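Organic hydroperoxide resistance protein (Elizabethkingia anophelis NUHP1, PDB 6D9N) probably detoxifies organic hydroperoxides by reducing them with a pair of reactive cysteines. Local coordinates at residues Leu34-Lys42 / Asp50-Phe58; Tyr62-Val73 / Leu121-Ser132. All coordinates share one frame; numbering follows the deposited sequence.

Interaction 1: residues Leu34-Lys42 / Asp50-Phe58. With EDO (1,2-ethanediol), chain F.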
loop_
_atom_site.group_PDB
_atom_site.type_symbol
_atom_site.label_atom_id
_atom_site.label_comp_id
_atom_site.label_asym_id
_atom_site.label_seq_id
_atom_site.Cartn_x
_atom_site.Cartn_y
_atom_site.Cartn_z
ATOM N N LEU B 34 2.990 13.956 0.241
ATOM C CA LEU B 34 2.265 13.262 1.299
ATOM C C LEU B 34 3.060 13.441 2.597
ATOM O O LEU B 34 4.257 13.141 2.629
ATOM C CB LEU B 34 2.122 11.772 0.925
ATOM C CG LEU B 34 1.443 10.757 1.826
ATOM C CD1 LEU B 34 0.921 9.530 1.031
ATOM C CD2 LEU B 34 2.390 10.264 2.937
ATOM N N GLU B 35 2.416 13.933 3.664
ATOM C CA GLU B 35 3.103 14.038 4.952
ATOM C C GLU B 35 2.054 14.092 6.045
ATOM O O GLU B 35 1.221 15.011 6.044
ATOM C CB GLU B 35 3.989 15.270 4.993
ATOM C CG GLU B 35 4.794 15.273 6.297
ATOM C CD GLU B 35 6.005 16.182 6.331
ATOM O OE1 GLU B 35 6.862 16.005 7.227
ATOM O OE2 GLU B 35 6.110 17.106 5.503
ATOM N N PHE B 36 2.106 13.163 6.992
ATOM C CA PHE B 36 1.093 13.164 8.037
ATOM C C PHE B 36 1.498 12.237 9.163
ATOM O O PHE B 36 2.472 11.468 9.072
ATOM C CB PHE B 36 -0.318 12.830 7.498
ATOM C CG PHE B 36 -0.370 11.621 6.604
ATOM C CD1 PHE B 36 -0.180 10.343 7.109
ATOM C CD2 PHE B 36 -0.691 11.780 5.274
ATOM C CE1 PHE B 36 -0.256 9.240 6.290
ATOM C CE2 PHE B 36 -0.778 10.696 4.452
ATOM C CZ PHE B 36 -0.558 9.426 4.962
ATOM N N GLU B 37 0.718 12.306 10.226
ATOM C CA GLU B 37 0.900 11.450 11.387
ATOM C C GLU B 37 0.236 10.105 11.148
ATOM O O GLU B 37 -0.798 10.005 10.478
ATOM C CB GLU B 37 0.243 12.098 12.612
ATOM C CG GLU B 37 0.894 13.400 13.040
ATOM C CD GLU B 37 2.386 13.267 13.287
ATOM O OE1 GLU B 37 2.801 12.591 14.269
ATOM O OE2 GLU B 37 3.145 13.843 12.491
ATOM N N VAL B 38 0.827 9.057 11.721
ATOM C CA VAL B 38 0.171 7.749 11.801
ATOM C C VAL B 38 0.159 7.312 13.262
ATOM O O VAL B 38 1.078 7.602 14.046
ATOM C CB VAL B 38 0.846 6.685 10.903
ATOM C CG1 VAL B 38 0.593 6.977 9.430
ATOM C CG2 VAL B 38 2.315 6.533 11.223
ATOM N N ARG B 39 -0.904 6.615 13.640
ATOM C CA ARG B 39 -1.075 6.158 15.024
ATOM C C ARG B 39 -1.796 4.815 14.988
ATOM O O ARG B 39 -2.523 4.507 14.032
ATOM C CB ARG B 39 -1.945 7.115 15.832
ATOM C CG ARG B 39 -1.391 8.526 16.043
ATOM C CD ARG B 39 -0.138 8.531 16.961
ATOM N NE ARG B 39 0.312 9.893 17.217
ATOM C CZ ARG B 39 1.117 10.609 16.442
ATOM N NH1 ARG B 39 1.626 10.101 15.305
ATOM N NH2 ARG B 39 1.436 11.852 16.802
ATOM N N TYR B 40 -1.629 4.021 16.025
ATOM C CA TYR B 40 -2.456 2.826 16.150
ATOM C C TYR B 40 -3.910 3.225 16.360
ATOM O O TYR B 40 -4.194 4.119 17.169
ATOM C CB TYR B 40 -1.959 1.935 17.307
ATOM C CG TYR B 40 -0.582 1.298 17.029
ATOM C CD1 TYR B 40 -0.390 0.460 15.930
ATOM C CD2 TYR B 40 0.522 1.567 17.817
ATOM C CE1 TYR B 40 0.870 -0.114 15.653
ATOM C CE2 TYR B 40 1.769 1.005 17.567
ATOM C CZ TYR B 40 1.935 0.175 16.473
ATOM O OH TYR B 40 3.179 -0.376 16.208
ATOM N N PRO B 41 -4.847 2.607 15.642
ATOM C CA PRO B 41 -6.260 2.932 15.814
ATOM C C PRO B 41 -6.774 2.310 17.106
ATOM O O PRO B 41 -6.145 1.438 17.696
ATOM C CB PRO B 41 -6.909 2.280 14.591
ATOM C CG PRO B 41 -6.052 1.085 14.341
ATOM C CD PRO B 41 -4.649 1.592 14.582
ATOM N N LYS B 42 -7.951 2.770 17.530
ATOM C CA LYS B 42 -8.523 2.306 18.786
ATOM C C LYS B 42 -8.679 0.791 18.796
ATOM O O LYS B 42 -8.386 0.132 19.808
ATOM C CB LYS B 42 -9.858 3.010 18.998
ATOM C CG LYS B 42 -10.465 2.874 20.358
ATOM C CD LYS B 42 -11.317 4.110 20.683
ATOM C CE LYS B 42 -12.345 4.383 19.598
ATOM N NZ LYS B 42 -13.762 4.072 20.022
ATOM N N ASP B 50 -8.405 9.181 15.248
ATOM C CA ASP B 50 -8.247 10.466 14.579
ATOM C C ASP B 50 -7.179 10.481 13.495
ATOM O O ASP B 50 -7.128 11.457 12.732
ATOM C CB ASP B 50 -7.885 11.555 15.590
ATOM C CG ASP B 50 -8.998 11.857 16.575
ATOM O OD1 ASP B 50 -10.169 11.528 16.334
ATOM O OD2 ASP B 50 -8.685 12.466 17.604
ATOM N N TYR B 51 -6.332 9.453 13.404
ATOM C CA TYR B 51 -5.160 9.519 12.530
ATOM C C TYR B 51 -5.107 8.340 11.559
ATOM O O TYR B 51 -5.736 7.287 11.753
ATOM C CB TYR B 51 -3.848 9.651 13.340
ATOM C CG TYR B 51 -3.937 10.847 14.254
ATOM C CD1 TYR B 51 -4.251 10.692 15.597
ATOM C CD2 TYR B 51 -3.781 12.139 13.773
ATOM C CE1 TYR B 51 -4.411 11.799 16.444
ATOM C CE2 TYR B 51 -3.952 13.233 14.600
ATOM C CZ TYR B 51 -4.257 13.059 15.934
ATOM O OH TYR B 51 -4.466 14.168 16.721
ATOM N N ALA B 52 -4.298 8.534 10.514
ATOM C CA ALA B 52 -4.064 7.485 9.533
ATOM C C ALA B 52 -3.252 6.336 10.141
ATOM O O ALA B 52 -2.744 6.417 11.265
ATOM C CB ALA B 52 -3.332 8.081 8.325
ATOM N N ASN B 53 -3.163 5.235 9.396
ATOM C CA ASN B 53 -2.378 4.067 9.786
ATOM C C ASN B 53 -2.044 3.304 8.515
ATOM O O ASN B 53 -2.578 3.631 7.433
ATOM C CB ASN B 53 -3.133 3.211 10.835
ATOM C CG ASN B 53 -4.533 2.819 10.364
ATOM O OD1 ASN B 53 -4.688 2.260 9.281
ATOM N ND2 ASN B 53 -5.574 3.137 11.147
ATOM N N PRO B 54 -1.124 2.345 8.573
ATOM C CA PRO B 54 -0.727 1.672 7.325
ATOM C C PRO B 54 -1.831 0.856 6.681
ATOM O O PRO B 54 -1.823 0.669 5.454
ATOM C CB PRO B 54 0.502 0.865 7.720
ATOM C CG PRO B 54 0.967 1.522 9.047
ATOM C CD PRO B 54 -0.271 1.946 9.721
ATOM N N GLU B 55 -2.771 0.341 7.475
ATOM C CA GLU B 55 -3.910 -0.386 6.903
ATOM C C GLU B 55 -4.755 0.542 6.046
ATOM O O GLU B 55 -5.191 0.173 4.947
ATOM C CB GLU B 55 -4.764 -0.962 8.038
ATOM C CG GLU B 55 -4.084 -1.972 8.957
ATOM C CD GLU B 55 -3.359 -1.341 10.169
ATOM O OE1 GLU B 55 -2.943 -0.189 10.136
ATOM O OE2 GLU B 55 -3.099 -2.090 11.133
ATOM N N MET B 56 -4.981 1.769 6.526
ATOM C CA MET B 56 -5.741 2.779 5.803
ATOM C C MET B 56 -5.003 3.220 4.547
ATOM O O MET B 56 -5.625 3.451 3.493
ATOM C CB MET B 56 -5.984 3.963 6.747
ATOM C CG MET B 56 -6.907 5.025 6.131
ATOM S SD MET B 56 -7.027 6.506 7.156
ATOM C CE MET B 56 -7.753 5.836 8.676
ATOM N N LEU B 57 -3.681 3.337 4.625
ATOM C CA LEU B 57 -2.897 3.661 3.435
ATOM C C LEU B 57 -2.999 2.547 2.401
ATOM O O LEU B 57 -3.014 2.817 1.192
ATOM C CB LEU B 57 -1.437 3.931 3.824
ATOM C CG LEU B 57 -1.208 5.256 4.538
ATOM C CD1 LEU B 57 0.157 5.258 5.256
ATOM C CD2 LEU B 57 -1.328 6.421 3.588
ATOM N N PHE B 58 -3.055 1.294 2.850
ATOM C CA PHE B 58 -3.223 0.189 1.917
ATOM C C PHE B 58 -4.586 0.212 1.242
ATOM O O PHE B 58 -4.685 -0.020 0.025
ATOM C CB PHE B 58 -2.996 -1.155 2.634
ATOM C CG PHE B 58 -2.733 -2.289 1.665
ATOM C CD1 PHE B 58 -1.540 -2.359 0.950
ATOM C CD2 PHE B 58 -3.658 -3.293 1.477
ATOM C CE1 PHE B 58 -1.293 -3.382 0.025
ATOM C CE2 PHE B 58 -3.394 -4.329 0.562
ATOM C CZ PHE B 58 -2.212 -4.370 -0.123
HETATM C C1 EDO F . -0.336 16.269 2.581
HETATM O O1 EDO F . -0.218 14.936 3.060
HETATM C C2 EDO F . 0.881 17.070 3.019
HETATM O O2 EDO F . 0.843 17.297 4.442
HETATM O O HOH W 1 -3.232 11.157 10.092
HETATM O O HOH W 2 -5.089 5.111 13.323
#

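Interaction 2: residues Tyr62-Val73 / Leu121-Ser132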
loop_
_atom_site.group_PDB
_atom_site.type_symbol
_atom_site.label_atom_id
_atom_site.label_comp_id
_atom_site.label_asym_id
_atom_site.label_seq_id
_atom_site.Cartn_x
_atom_site.Cartn_y
_atom_site.Cartn_z
ATOM N N TYR B 62 -4.816 0.754 -2.672
ATOM C CA TYR B 62 -5.374 -0.311 -3.495
ATOM C C TYR B 62 -6.595 0.199 -4.266
ATOM O O TYR B 62 -6.756 -0.067 -5.468
ATOM C CB TYR B 62 -5.713 -1.521 -2.630
ATOM C CG TYR B 62 -5.701 -2.862 -3.359
ATOM C CD1 TYR B 62 -5.509 -4.051 -2.630
ATOM C CD2 TYR B 62 -5.906 -2.976 -4.746
ATOM C CE1 TYR B 62 -5.495 -5.287 -3.256
ATOM C CE2 TYR B 62 -5.873 -4.222 -5.381
ATOM C CZ TYR B 62 -5.697 -5.358 -4.627
ATOM O OH TYR B 62 -5.705 -6.615 -5.209
ATOM N N SER B 63 -7.495 0.915 -3.592
ATOM C CA SER B 63 -8.655 1.455 -4.296
ATOM C C SER B 63 -8.224 2.357 -5.445
ATOM O O SER B 63 -8.770 2.238 -6.544
ATOM C CB SER B 63 -9.603 2.169 -3.338
ATOM O OG SER B 63 -9.037 3.333 -2.789
ATOM N N ALA B 64 -7.213 3.205 -5.231
ATOM C CA ALA B 64 -6.730 4.062 -6.305
ATOM C C ALA B 64 -6.025 3.273 -7.409
ATOM O O ALA B 64 -6.213 3.568 -8.601
ATOM C CB ALA B 64 -5.798 5.114 -5.713
ATOM N N CYS B 65 -5.201 2.289 -7.056
ATOM C CA CYS B 65 -4.531 1.462 -8.051
ATOM C C CYS B 65 -5.555 0.756 -8.922
ATOM O O CYS B 65 -5.464 0.744 -10.161
ATOM C CB CYS B 65 -3.663 0.418 -7.310
ATOM S SG CYS B 65 -2.724 -0.674 -8.444
ATOM N N PHE B 66 -6.551 0.158 -8.290
ATOM C CA PHE B 66 -7.518 -0.608 -9.055
ATOM C C PHE B 66 -8.360 0.311 -9.937
ATOM O O PHE B 66 -8.623 -0.010 -11.111
ATOM C CB PHE B 66 -8.342 -1.488 -8.116
ATOM C CG PHE B 66 -9.068 -2.579 -8.849
ATOM C CD1 PHE B 66 -8.469 -3.825 -9.022
ATOM C CD2 PHE B 66 -10.306 -2.361 -9.426
ATOM C CE1 PHE B 66 -9.105 -4.835 -9.685
ATOM C CE2 PHE B 66 -10.932 -3.378 -10.127
ATOM C CZ PHE B 66 -10.328 -4.619 -10.264
ATOM N N ASP B 67 -8.811 1.458 -9.405
ATOM C CA ASP B 67 -9.579 2.381 -10.232
ATOM C C ASP B 67 -8.750 2.916 -11.392
ATOM O O ASP B 67 -9.267 3.035 -12.519
ATOM C CB ASP B 67 -10.112 3.551 -9.400
ATOM C CG ASP B 67 -11.222 4.284 -10.146
ATOM O OD1 ASP B 67 -12.231 3.625 -10.474
ATOM O OD2 ASP B 67 -11.065 5.487 -10.453
ATOM N N SER B 68 -7.462 3.197 -11.171
ATOM C CA SER B 68 -6.606 3.662 -12.260
ATOM C C SER B 68 -6.460 2.588 -13.337
ATOM O O SER B 68 -6.605 2.864 -14.540
ATOM C CB SER B 68 -5.239 4.033 -11.692
ATOM O OG SER B 68 -4.400 4.462 -12.743
ATOM N N ALA B 69 -6.222 1.343 -12.928
ATOM C CA ALA B 69 -6.084 0.240 -13.878
ATOM C C ALA B 69 -7.385 0.020 -14.631
ATOM O O ALA B 69 -7.385 -0.178 -15.849
ATOM C CB ALA B 69 -5.688 -1.032 -13.117
ATOM N N LEU B 70 -8.523 0.082 -13.926
ATOM C CA LEU B 70 -9.831 -0.076 -14.552
ATOM C C LEU B 70 -10.056 0.989 -15.619
ATOM O O LEU B 70 -10.552 0.692 -16.710
ATOM C CB LEU B 70 -10.869 -0.019 -13.436
ATOM C CG LEU B 70 -12.317 -0.164 -13.902
ATOM C CD1 LEU B 70 -12.541 -1.479 -14.625
ATOM C CD2 LEU B 70 -13.203 -0.051 -12.675
ATOM N N ASN B 71 -9.697 2.241 -15.324
ATOM C CA ASN B 71 -9.877 3.298 -16.314
ATOM C C ASN B 71 -8.937 3.130 -17.489
ATOM O O ASN B 71 -9.333 3.416 -18.634
ATOM C CB ASN B 71 -9.813 4.660 -15.638
ATOM C CG ASN B 71 -11.121 4.998 -14.992
ATOM O OD1 ASN B 71 -11.953 5.678 -15.590
ATOM N ND2 ASN B 71 -11.389 4.420 -13.844
ATOM N N LEU B 72 -7.721 2.626 -17.269
ATOM C CA LEU B 72 -6.847 2.353 -18.409
ATOM C C LEU B 72 -7.453 1.288 -19.318
ATOM O O LEU B 72 -7.420 1.400 -20.559
ATOM C CB LEU B 72 -5.474 1.940 -17.888
ATOM C CG LEU B 72 -4.442 1.702 -18.981
ATOM C CD1 LEU B 72 -4.259 2.923 -19.931
ATOM C CD2 LEU B 72 -3.119 1.319 -18.294
ATOM N N VAL B 73 -7.990 0.231 -18.716
ATOM C CA VAL B 73 -8.617 -0.842 -19.487
ATOM C C VAL B 73 -9.823 -0.313 -20.267
ATOM O O VAL B 73 -10.010 -0.631 -21.443
ATOM C CB VAL B 73 -8.993 -1.996 -18.536
ATOM C CG1 VAL B 73 -9.923 -3.025 -19.204
ATOM C CG2 VAL B 73 -7.746 -2.675 -18.005
ATOM N N LEU B 121 -14.146 -6.199 -17.781
ATOM C CA LEU B 121 -13.310 -5.058 -17.439
ATOM C C LEU B 121 -12.573 -5.290 -16.127
ATOM O O LEU B 121 -11.360 -5.028 -16.043
ATOM C CB LEU B 121 -14.150 -3.777 -17.376
ATOM C CG LEU B 121 -14.692 -3.316 -18.737
ATOM C CD1 LEU B 121 -15.781 -2.254 -18.484
ATOM C CD2 LEU B 121 -13.564 -2.780 -19.619
ATOM N N ILE B 122 -13.265 -5.803 -15.091
ATOM C CA ILE B 122 -12.566 -5.954 -13.821
ATOM C C ILE B 122 -11.585 -7.106 -13.865
ATOM O O ILE B 122 -10.576 -7.068 -13.165
ATOM C CB ILE B 122 -13.512 -6.061 -12.595
ATOM C CG1 ILE B 122 -14.460 -7.285 -12.653
ATOM C CG2 ILE B 122 -14.199 -4.724 -12.316
ATOM C CD1 ILE B 122 -14.723 -7.896 -11.283
ATOM N N GLU B 123 -11.869 -8.159 -14.636
ATOM C CA GLU B 123 -10.901 -9.233 -14.801
ATOM C C GLU B 123 -9.589 -8.684 -15.370
ATOM O O GLU B 123 -8.502 -9.017 -14.874
ATOM C CB GLU B 123 -11.524 -10.319 -15.695
ATOM C CG GLU B 123 -10.555 -11.428 -16.107
ATOM C CD GLU B 123 -11.207 -12.514 -16.964
ATOM O OE1 GLU B 123 -10.857 -13.695 -16.767
ATOM O OE2 GLU B 123 -12.065 -12.204 -17.823
ATOM N N LYS B 124 -9.666 -7.833 -16.408
ATOM C CA LYS B 124 -8.445 -7.249 -16.960
ATOM C C LYS B 124 -7.795 -6.303 -15.959
ATOM O O LYS B 124 -6.567 -6.316 -15.815
ATOM C CB LYS B 124 -8.739 -6.533 -18.296
ATOM C CG LYS B 124 -8.979 -7.500 -19.442
ATOM C CD LYS B 124 -9.362 -6.798 -20.725
ATOM C CE LYS B 124 -9.655 -7.816 -21.841
ATOM N NZ LYS B 124 -10.401 -7.260 -23.016
ATOM N N ALA B 125 -8.589 -5.451 -15.303
ATOM C CA ALA B 125 -8.023 -4.514 -14.341
ATOM C C ALA B 125 -7.259 -5.233 -13.241
ATOM O O ALA B 125 -6.227 -4.745 -12.777
ATOM C CB ALA B 125 -9.140 -3.676 -13.747
ATOM N N HIS B 126 -7.757 -6.406 -12.819
ATOM C CA HIS B 126 -7.125 -7.169 -11.756
ATOM C C HIS B 126 -5.785 -7.760 -12.168
ATOM O O HIS B 126 -4.971 -8.078 -11.294
ATOM C CB HIS B 126 -8.137 -8.217 -11.265
ATOM C CG HIS B 126 -7.873 -8.852 -9.928
ATOM N ND1 HIS B 126 -7.388 -8.184 -8.819
ATOM C CD2 HIS B 126 -8.190 -10.111 -9.516
ATOM C CE1 HIS B 126 -7.388 -9.027 -7.797
ATOM N NE2 HIS B 126 -7.860 -10.200 -8.191
ATOM N N GLN B 127 -5.508 -7.870 -13.472
ATOM C CA GLN B 127 -4.201 -8.250 -13.954
ATOM C C GLN B 127 -3.298 -7.047 -14.180
ATOM O O GLN B 127 -2.077 -7.214 -14.204
ATOM C CB GLN B 127 -4.332 -9.076 -15.242
ATOM C CG GLN B 127 -5.079 -10.403 -15.027
ATOM C CD GLN B 127 -4.397 -11.351 -13.974
ATOM O OE1 GLN B 127 -3.145 -11.569 -13.970
ATOM N NE2 GLN B 127 -5.213 -11.873 -13.050
ATOM N N VAL B 128 -3.856 -5.849 -14.356
ATOM C CA VAL B 128 -3.053 -4.657 -14.625
ATOM C C VAL B 128 -2.533 -4.039 -13.335
ATOM O O VAL B 128 -1.361 -3.669 -13.256
ATOM C CB VAL B 128 -3.908 -3.653 -15.433
ATOM C CG1 VAL B 128 -3.236 -2.275 -15.521
ATOM C CG2 VAL B 128 -4.185 -4.203 -16.819
ATOM N N CYS B 129 -3.402 -3.929 -12.332
ATOM C CA CYS B 129 -3.123 -3.277 -11.049
ATOM C C CYS B 129 -1.908 -3.882 -10.335
ATOM O O CYS B 129 -1.949 -5.067 -9.944
ATOM C CB CYS B 129 -4.380 -3.447 -10.194
ATOM S SG CYS B 129 -4.292 -2.903 -8.504
ATOM N N PRO B 130 -0.864 -3.102 -10.058
ATOM C CA PRO B 130 0.268 -3.688 -9.317
ATOM C C PRO B 130 -0.062 -4.203 -7.935
ATOM O O PRO B 130 0.598 -5.156 -7.501
ATOM C CB PRO B 130 1.293 -2.544 -9.258
ATOM C CG PRO B 130 1.041 -1.834 -10.535
ATOM C CD PRO B 130 -0.475 -1.878 -10.741
ATOM N N TYR B 131 -1.039 -3.633 -7.235
ATOM C CA TYR B 131 -1.341 -4.148 -5.902
ATOM C C TYR B 131 -1.930 -5.541 -5.996
ATOM O O TYR B 131 -1.657 -6.397 -5.130
ATOM C CB TYR B 131 -2.336 -3.269 -5.173
ATOM C CG TYR B 131 -1.824 -1.989 -4.512
ATOM C CD1 TYR B 131 -2.130 -1.721 -3.194
ATOM C CD2 TYR B 131 -1.093 -1.039 -5.217
ATOM C CE1 TYR B 131 -1.718 -0.530 -2.564
ATOM C CE2 TYR B 131 -0.677 0.148 -4.634
ATOM C CZ TYR B 131 -1.020 0.418 -3.307
ATOM O OH TYR B 131 -0.655 1.607 -2.699
ATOM N N SER B 132 -2.748 -5.795 -7.039
ATOM C CA SER B 132 -3.258 -7.145 -7.259
ATOM C C SER B 132 -2.139 -8.112 -7.584
ATOM O O SER B 132 -2.110 -9.233 -7.062
ATOM C CB SER B 132 -4.291 -7.154 -8.386
ATOM O OG SER B 132 -5.438 -6.436 -7.999
#

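Interaction 1: residues Leu34-Lys42 / Asp50-Phe58
Phe36 turns the edge of its ring to Leu57, whose CD2 lies near the ring plane, 3.4 Å from CZ; the two side chains come from opposite directions. The methyl of Ala52 adds to this apolar patch, 3.9 Å from Phe36 CE1, and Val38 CG1 packs beside it. Here the backbones join: Arg39 N donates to Ala52 O at 3.0 Å, nearly straight (162°), while a water bridges Glu37 O and Ala52 N. Further along, the Arg39 and Tyr51 side chains run side by side in the same direction, with Arg39 CG 3.6 Å from Tyr51 CD1. The guanidinium is too far from the ring for more than a weak cation-pi attraction. Its grip is on Glu37 instead: NH1 and NH2 both reach OE1 end-on, and NH1 also bonds Val38 O; Glu37 OE2 goes to His26. Asn53 CB lies 3.5 Å from Arg39 O. With CG between backbone N and carbonyl carbon (chi1 54°), Asn53 brings OD1 round to accept from Met56 N at 2.8 Å, while ND2 bonds Tyr13 OH of the second subunit. That is a classic asparagine N-cap, starting the long helix 54-77 right beside strand 35-38.

Interaction 2: residues Tyr62-Val73 / Leu121-Ser132
The cysteine pair of this OsmC/Ohr protein lies where helix 62-73 meets the break between helices 115-128 and 130-135: Cys65 on the first, Cys129 at the break. A disulfide between them has been observed in this protein. Both cysteines occupy two conformations, so the 2.7 Å between Cys65 SG and Cys129 SG is doubtful and says little about the bond. Cys65 CB also packs against CD2 of the Tyr131 ring at 3.6 Å. Tyr131 CB in turn sits over the centre of the Tyr62 ring, a CH-pi contact 3.7 Å from the centroid and 14° off the normal. At the edge of that ring, Tyr62 OH and Ser132 OG share a hydrogen bond of 2.8 Å, and Ser132 OG makes another with His126 ND1, so one buried hydroxyl ties two side chains together. The helix axes of 62-73 and 121-128 approach to 8.2 Å at 121°, and two side chains of 62-73 act as knobs. Phe66 enters a hole among Ile122, Ala125 and His126 that Ser132 of the next helix completes, with Ala125 CB over its face. Val73 fills one formed by 121-128 alone, among Leu121, Lys124, Ala125 and Val128: its CG1, anti to the backbone N (chi1 168°), touches Leu121 CD2 at 3.7 Å. Between the two knobs, small Ala69 nestles against Val128 CG1.

In the fold
Both contacts are built on helix 54-77: interaction 1 holds its capped start, interaction 2 its middle. Their centres lie about 24 Å apart, on opposite sides of the chain's centre, yet they touch where Phe58 CE1 packs 3.7 Å from Tyr131 CD1. The same Tyr131 ring meets Phe58 of the second subunit edge-to-face, and its OH bonds Pro54 O of that subunit, so the helix start of one chain packs on Tyr131, the neighbour of the cysteines, in the other. A second tie between the subunits runs from Tyr40 OH to Ser68 OG of the second subunit. A thiocyanate ion, probably from the crystallisation liquor, sits about 4 Å from the Cys65 side chain, consistent with a pocket beside the cysteine pair.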